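Local coordinates for protein p1 (Rice yellow mottle virus, PDB 6TY0) that suppresses RNA silencing in the infected host and takes part in spread of the virus, this chain being its zinc-binding N-terminal part, at residues 59-64 with 70-75. Residues are numbered along the deposited sequence; the frame is centred on the assembly and turned at random.
Sequences SVSFAC and HYYTSE. With ZN (zinc ion), chain C.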
ATOM      1  N   SER A  59      11.833  -2.263  -1.048  1.00 30.43           N
ATOM      2  CA  SER A  59      10.875  -2.606   0.016  1.00 33.34           C
ATOM      3  C   SER A  59      10.831  -1.499   1.037  1.00 32.22           C
ATOM      4  O   SER A  59      11.859  -0.864   1.361  1.00 29.75           O
ATOM      5  CB  SER A  59      11.272  -3.920   0.683  1.00 39.27           C
ATOM      6  OG  SER A  59      12.411  -3.720   1.498  1.00 44.62           O
ATOM      7  N   VAL A  60       9.641  -1.231   1.536  1.00 31.00           N
ATOM      8  CA  VAL A  60       9.493  -0.178   2.506  1.00 31.17           C
ATOM      9  C   VAL A  60       8.682  -0.755   3.641  1.00 32.80           C
ATOM     10  O   VAL A  60       7.555  -1.195   3.436  1.00 30.24           O
ATOM     11  CB  VAL A  60       8.830   1.066   1.905  1.00 32.60           C
ATOM     12  CG1 VAL A  60       8.798   2.224   2.897  1.00 35.02           C
ATOM     13  CG2 VAL A  60       9.545   1.507   0.625  1.00 32.94           C
ATOM     14  N   SER A  61       9.285  -0.749   4.828  1.00 27.28           N
ATOM     15  CA  SER A  61       8.698  -1.255   6.039  1.00 32.21           C
ATOM     16  C   SER A  61       8.426  -0.124   6.997  1.00 31.07           C
ATOM     17  O   SER A  61       9.262   0.748   7.208  1.00 33.12           O
ATOM     18  CB  SER A  61       9.679  -2.214   6.749  1.00 37.04           C
ATOM     19  OG  SER A  61      10.067  -3.217   5.821  1.00 47.47           O
ATOM     20  N   PHE A  62       7.288  -0.205   7.655  1.00 31.48           N
ATOM     21  CA  PHE A  62       6.940   0.725   8.737  1.00 33.08           C
ATOM     22  C   PHE A  62       6.694  -0.090   9.997  1.00 32.63           C
ATOM     23  O   PHE A  62       6.036  -1.126   9.961  1.00 29.60           O
ATOM     24  CB  PHE A  62       5.667   1.501   8.415  1.00 33.23           C
ATOM     25  CG  PHE A  62       5.722   2.281   7.145  1.00 33.35           C
ATOM     26  CD1 PHE A  62       5.648   1.648   5.917  1.00 34.92           C
ATOM     27  CD2 PHE A  62       5.812   3.646   7.174  1.00 32.20           C
ATOM     28  CE1 PHE A  62       5.664   2.366   4.738  1.00 34.28           C
ATOM     29  CE2 PHE A  62       5.828   4.392   6.007  1.00 33.45           C
ATOM     30  CZ  PHE A  62       5.743   3.755   4.779  1.00 34.39           C
ATOM     31  N   ALA A  63       7.239   0.358  11.111  1.00 34.73           N
ATOM     32  CA  ALA A  63       6.913  -0.287  12.400  1.00 36.64           C
ATOM     33  C   ALA A  63       6.908   0.759  13.508  1.00 34.73           C
ATOM     34  O   ALA A  63       7.834   1.571  13.553  1.00 31.86           O
ATOM     35  CB  ALA A  63       7.954  -1.333  12.705  1.00 34.36           C
ATOM     36  N   CYS A  64       5.908   0.725  14.401  1.00 35.99           N
ATOM     37  CA  CYS A  64       5.881   1.653  15.569  1.00 35.64           C
ATOM     38  C   CYS A  64       6.822   1.166  16.660  1.00 39.31           C
ATOM     39  O   CYS A  64       6.804  -0.004  17.025  1.00 35.91           O
ATOM     40  CB  CYS A  64       4.477   1.769  16.172  1.00 36.96           C
ATOM     41  SG  CYS A  64       4.275   3.036  17.496  1.00 35.21           S
ATOM     42  N   HIS A  70       2.473  -2.168  12.288  1.00 32.26           N
ATOM     43  CA  HIS A  70       3.485  -2.341  11.272  1.00 33.03           C
ATOM     44  C   HIS A  70       2.846  -2.447   9.896  1.00 33.18           C
ATOM     45  O   HIS A  70       1.653  -2.735   9.779  1.00 30.17           O
ATOM     46  CB  HIS A  70       4.316  -3.588  11.592  1.00 31.65           C
ATOM     47  CG  HIS A  70       3.535  -4.847  11.532  1.00 32.68           C
ATOM     48  ND1 HIS A  70       2.726  -5.281  12.559  1.00 33.82           N
ATOM     49  CD2 HIS A  70       3.424  -5.776  10.542  1.00 33.02           C
ATOM     50  CE1 HIS A  70       2.154  -6.422  12.210  1.00 36.02           C
ATOM     51  NE2 HIS A  70       2.550  -6.736  10.983  1.00 30.65           N
ATOM     52  N   TYR A  71       3.654  -2.242   8.856  1.00 31.33           N
ATOM     53  CA  TYR A  71       3.163  -2.275   7.471  1.00 30.26           C
ATOM     54  C   TYR A  71       4.377  -2.484   6.563  1.00 30.31           C
ATOM     55  O   TYR A  71       5.450  -1.970   6.823  1.00 31.65           O
ATOM     56  CB  TYR A  71       2.417  -0.956   7.145  1.00 33.14           C
ATOM     57  CG  TYR A  71       2.008  -0.806   5.711  1.00 34.61           C
ATOM     58  CD1 TYR A  71       1.109  -1.670   5.146  1.00 34.08           C
ATOM     59  CD2 TYR A  71       2.520   0.222   4.924  1.00 34.61           C
ATOM     60  CE1 TYR A  71       0.746  -1.559   3.823  1.00 38.04           C
ATOM     61  CE2 TYR A  71       2.145   0.363   3.596  1.00 39.18           C
ATOM     62  CZ  TYR A  71       1.245  -0.510   3.073  1.00 39.08           C
ATOM     63  OH  TYR A  71       0.916  -0.415   1.789  1.00 41.97           O
ATOM     64  N   TYR A  72       4.203  -3.293   5.528  1.00 31.48           N
ATOM     65  CA  TYR A  72       5.245  -3.645   4.575  1.00 29.92           C
ATOM     66  C   TYR A  72       4.637  -3.497   3.178  1.00 30.00           C
ATOM     67  O   TYR A  72       3.514  -4.006   2.881  1.00 27.99           O
ATOM     68  CB  TYR A  72       5.743  -5.097   4.823  1.00 33.17           C
ATOM     69  CG  TYR A  72       6.729  -5.594   3.792  1.00 35.48           C
ATOM     70  CD1 TYR A  72       6.280  -6.146   2.590  1.00 39.76           C
ATOM     71  CD2 TYR A  72       8.104  -5.443   3.975  1.00 39.23           C
ATOM     72  CE1 TYR A  72       7.172  -6.562   1.626  1.00 41.19           C
ATOM     73  CE2 TYR A  72       9.017  -5.869   3.007  1.00 38.02           C
ATOM     74  CZ  TYR A  72       8.547  -6.432   1.845  1.00 42.26           C
ATOM     75  OH  TYR A  72       9.423  -6.840   0.840  1.00 49.74           O
ATOM     76  N   THR A  73       5.328  -2.746   2.332  1.00 31.18           N
ATOM     77  CA  THR A  73       5.040  -2.729   0.894  1.00 32.20           C
ATOM     78  C   THR A  73       6.317  -2.809   0.108  1.00 34.33           C
ATOM     79  O   THR A  73       7.440  -2.558   0.603  1.00 33.04           O
ATOM     80  CB  THR A  73       4.505  -1.413   0.313  1.00 34.18           C
ATOM     81  OG1 THR A  73       4.711  -0.299   1.195  1.00 34.50           O
ATOM     82  CG2 THR A  73       3.184  -1.586  -0.136  1.00 41.65           C
ATOM     83  N   SER A  74       6.127  -3.052  -1.168  1.00 30.95           N
ATOM     84  CA  SER A  74       7.233  -3.091  -2.066  1.00 35.24           C
ATOM     85  C   SER A  74       6.747  -2.754  -3.509  1.00 37.07           C
ATOM     86  O   SER A  74       5.528  -2.723  -3.821  1.00 33.20           O
ATOM     87  CB  SER A  74       7.835  -4.457  -1.969  1.00 33.91           C
ATOM     88  OG  SER A  74       6.857  -5.354  -2.455  1.00 39.89           O
ATOM     89  N   GLU A  75       7.724  -2.374  -4.328  1.00 35.55           N
ATOM     90  CA  GLU A  75       7.515  -2.023  -5.716  1.00 36.05           C
ATOM     91  C   GLU A  75       8.743  -2.444  -6.570  1.00 35.61           C
ATOM     92  O   GLU A  75       9.909  -2.394  -6.123  1.00 36.20           O
ATOM     93  CB  GLU A  75       7.220  -0.514  -5.821  1.00 37.56           C
ATOM     94  CG  GLU A  75       6.994   0.049  -7.242  1.00 42.22           C
ATOM     95  CD  GLU A  75       5.778  -0.545  -7.955  1.00 43.52           C
ATOM     96  OE1 GLU A  75       5.737  -1.752  -8.248  1.00 44.21           O
ATOM     97  OE2 GLU A  75       4.838   0.214  -8.192  1.00 46.90           O
TER
HETATM   98 ZN    ZN C 201       2.039   2.901  17.797  1.00 36.85          ZN
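The rings of Phe62 and Tyr71 lie side by side on one face of a two-stranded antiparallel beta hairpin, their planes turned 37° apart. Phe62 CD1 reaches the edge of the tyrosine ring at CD2, 3.6 Å away, while Tyr71 O lies in the plane of the phenylalanine ring at its edge. Wholly apolar, Phe62 suits the buried side, where Trp36, Phe88 and His32 also meet its ring; Tyr71 adds a hydroxyl that hydrogen-bonds Trp31 O and Tyr71 OH of the second subunit. Val60 and Thr73 continue this face, and Thr73 OG1 is buried without a partner.

On the other face, small Ser59 and Ser61 leave room for Tyr72, whose CG stands anti to its backbone N (chi1 174°), sending the ring across to strand 59-64. Ser61 OG meets its edge at CD2, 3.5 Å away, and Ser59 CB touches Tyr72 OH at 3.5 Å.

Val60 with Thr73 and Phe62 with Tyr71 form the hydrogen-bonded pairs; the bond from Phe62 N to Tyr71 O spans 2.7 Å. Strand 54-64 ends at the Cys4 zinc site shared with Cys67, Cys92 and Cys95, where Cys64 SG binds zinc at 2.3 Å.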